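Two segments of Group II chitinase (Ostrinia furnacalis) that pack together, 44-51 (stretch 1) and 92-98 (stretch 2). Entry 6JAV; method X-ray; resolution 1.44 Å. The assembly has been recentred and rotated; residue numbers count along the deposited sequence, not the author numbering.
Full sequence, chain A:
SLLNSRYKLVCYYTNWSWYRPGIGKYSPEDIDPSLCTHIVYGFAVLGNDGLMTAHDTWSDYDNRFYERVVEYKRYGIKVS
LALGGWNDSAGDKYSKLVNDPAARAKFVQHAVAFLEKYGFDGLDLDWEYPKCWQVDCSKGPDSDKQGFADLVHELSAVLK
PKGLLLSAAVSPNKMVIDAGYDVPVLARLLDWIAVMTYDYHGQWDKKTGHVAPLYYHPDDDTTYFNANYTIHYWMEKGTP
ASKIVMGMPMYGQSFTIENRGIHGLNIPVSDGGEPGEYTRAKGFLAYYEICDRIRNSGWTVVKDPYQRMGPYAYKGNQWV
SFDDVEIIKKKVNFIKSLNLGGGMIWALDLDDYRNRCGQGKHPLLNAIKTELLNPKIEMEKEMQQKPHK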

# COMPACT_ATOMS: atom_id res chain seq x y z
N ALA A 44 -8.41 -7.49 -8.26
CA ALA A 44 -8.87 -8.77 -8.81
C ALA A 44 -8.38 -9.89 -7.89
O ALA A 44 -7.48 -9.70 -7.07
N VAL A 45 -9.00 -11.06 -8.01
CA VAL A 45 -8.72 -12.17 -7.10
C VAL A 45 -8.42 -13.43 -7.90
O VAL A 45 -8.70 -13.51 -9.10
N LEU A 46 -7.89 -14.45 -7.21
CA LEU A 46 -7.60 -15.73 -7.84
C LEU A 46 -8.82 -16.64 -7.70
O LEU A 46 -9.20 -16.99 -6.58
N GLY A 47 -9.42 -17.01 -8.82
CA GLY A 47 -10.59 -17.87 -8.79
C GLY A 47 -10.24 -19.30 -8.44
O GLY A 47 -9.08 -19.72 -8.41
N ASN A 48 -11.30 -20.08 -8.17
CA ASN A 48 -11.13 -21.49 -7.80
C ASN A 48 -10.59 -22.34 -8.95
O ASN A 48 -10.08 -23.43 -8.69
N ASP A 49 -10.70 -21.86 -10.18
CA ASP A 49 -10.13 -22.51 -11.34
C ASP A 49 -8.68 -22.08 -11.61
O ASP A 49 -8.13 -22.44 -12.65
N GLY A 50 -8.07 -21.34 -10.69
CA GLY A 50 -6.69 -20.90 -10.86
C GLY A 50 -6.48 -19.76 -11.84
O GLY A 50 -5.36 -19.58 -12.32
N LEU A 51 -7.53 -18.98 -12.14
CA LEU A 51 -7.46 -17.89 -13.10
C LEU A 51 -7.88 -16.60 -12.42
O LEU A 51 -8.75 -16.60 -11.55
N ASP A 92 -4.11 -21.11 1.05
CA ASP A 92 -3.03 -21.70 0.26
C ASP A 92 -3.17 -21.51 -1.25
O ASP A 92 -2.32 -22.02 -1.98
N LYS A 93 -4.16 -20.77 -1.76
CA LYS A 93 -4.41 -20.86 -3.20
C LYS A 93 -3.29 -20.26 -4.05
O LYS A 93 -2.99 -20.79 -5.13
N TYR A 94 -2.64 -19.18 -3.60
CA TYR A 94 -1.52 -18.64 -4.39
C TYR A 94 -0.31 -19.57 -4.33
O TYR A 94 0.41 -19.74 -5.34
N SER A 95 -0.07 -20.17 -3.16
CA SER A 95 0.99 -21.17 -3.05
C SER A 95 0.73 -22.35 -3.97
O SER A 95 1.65 -22.81 -4.67
N LYS A 96 -0.52 -22.84 -4.03
CA LYS A 96 -0.83 -23.95 -4.93
C LYS A 96 -0.57 -23.55 -6.37
O LYS A 96 -0.04 -24.35 -7.16
N LEU A 97 -0.91 -22.31 -6.74
CA LEU A 97 -0.66 -21.85 -8.09
C LEU A 97 0.84 -21.83 -8.40
O LEU A 97 1.28 -22.42 -9.40
N VAL A 98 1.63 -21.14 -7.57
CA VAL A 98 3.02 -20.88 -7.97
C VAL A 98 3.87 -22.14 -7.90
O VAL A 98 4.94 -22.18 -8.52

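Which side chain does most to join the strand to the helix? It is Leu46, the last residue of strand 44-46, whose CA-to-CB bond points toward the helix. With chi1 t and chi2 p, its buried side chain reaches Lys93, Tyr94 and Leu97, residues of the first turn or so of helix 93-98. No other residue in either stretch has as much surface covered by its partner.

How does Lys93 combine an aliphatic contact with a polar one? Its chi1 is p, and chi2 to chi4 are all t, so beyond CB the chain is extended and its tip lies at the end of the strand. Along the way Lys93 CE lies 4.0 Å from Leu46 CB. At the tip, Lys93 NZ donates a hydrogen bond of 2.8 Å to Leu46 O, the one hydrogen bond between the stretches. The ammonium group is also hydrogen-bonded elsewhere in the structure.

What does the ring of Tyr94 offer Leu46? The CA-to-CB bond of Tyr94 points sideways, but with chi1 m and chi2 near -86° the ring's far end comes nearer the strand. Leu46 CD2 sits over one face of the Tyr94 ring, 4.2 Å from its centroid and 14° off the normal, a CH-pi contact. Leu46 CB lies 3.8 Å from Tyr94 CZ, so the leucine packs against the ring near its hydroxyl end too. The hydroxyl itself finds its hydrogen bonding elsewhere in the structure.

Where does the contact continue beyond the ring? The CA-to-CB bond of Leu97, one helical turn after Lys93, points toward the other stretch, with chi1 t and chi2 p; Leu97 CD2 meets Leu46 CD2 at 4.1 Å. The other methyl, Leu97 CD1, lies 4.4 Å from Gly50 O, at the end of the type I turn from Gly47 to Gly50. Gly50 has a positive phi, which favours glycine.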

# COMPACT_ATOMS: atom_id res chain seq x y z
CB ALA A 44 -8.33 -8.96 -10.22
CB VAL A 45 -9.85 -12.41 -6.08
CG1 VAL A 45 -9.99 -11.20 -5.18
CG2 VAL A 45 -11.16 -12.72 -6.81
CB LEU A 46 -6.37 -16.38 -7.20
CG LEU A 46 -5.83 -17.60 -7.97
CD1 LEU A 46 -5.36 -17.20 -9.37
CD2 LEU A 46 -4.70 -18.26 -7.15
CB ASN A 48 -12.46 -22.07 -7.32
CG ASN A 48 -12.86 -21.54 -5.96
OD1 ASN A 48 -13.85 -20.82 -5.83
ND2 ASN A 48 -12.08 -21.88 -4.94
CB ASP A 49 -10.99 -22.21 -12.57
CG ASP A 49 -11.17 -20.72 -12.82
OD1 ASP A 49 -10.61 -19.87 -12.06
OD2 ASP A 49 -11.87 -20.38 -13.79
CB LEU A 51 -8.41 -18.11 -14.28
CG LEU A 51 -8.20 -19.42 -15.05
CD1 LEU A 51 -9.22 -19.52 -16.18
CD2 LEU A 51 -6.76 -19.46 -15.57
CB ASP A 92 -2.88 -23.20 0.56
CG ASP A 92 -4.04 -24.05 0.02
OD1 ASP A 92 -4.98 -23.52 -0.62
OD2 ASP A 92 -4.01 -25.28 0.26
CB LYS A 93 -5.78 -20.29 -3.59
CG LYS A 93 -5.92 -18.80 -3.40
CD LYS A 93 -7.32 -18.38 -3.83
CE LYS A 93 -7.55 -16.94 -3.45
NZ LYS A 93 -8.95 -16.49 -3.87
CB TYR A 94 -1.14 -17.23 -3.91
CG TYR A 94 -2.13 -16.19 -4.35
CD1 TYR A 94 -2.02 -15.59 -5.59
CD2 TYR A 94 -3.21 -15.83 -3.52
CE1 TYR A 94 -2.95 -14.63 -6.01
CE2 TYR A 94 -4.15 -14.88 -3.93
CZ TYR A 94 -4.00 -14.29 -5.17
OH TYR A 94 -4.90 -13.35 -5.64
CB SER A 95 1.12 -21.60 -1.59
OG SER A 95 2.14 -22.57 -1.43
CB LYS A 96 -2.28 -24.39 -4.74
CG LYS A 96 -2.55 -25.05 -3.40
CD LYS A 96 -1.95 -26.43 -3.31
CE LYS A 96 -2.60 -27.22 -2.17
NZ LYS A 96 -1.97 -28.54 -1.96
CB LEU A 97 -1.25 -20.44 -8.25
CG LEU A 97 -0.84 -19.71 -9.54
CD1 LEU A 97 -1.35 -20.43 -10.81
CD2 LEU A 97 -1.36 -18.26 -9.53
CB VAL A 98 3.69 -19.72 -7.20
CG1 VAL A 98 2.86 -18.43 -7.35
CG2 VAL A 98 3.90 -20.07 -5.73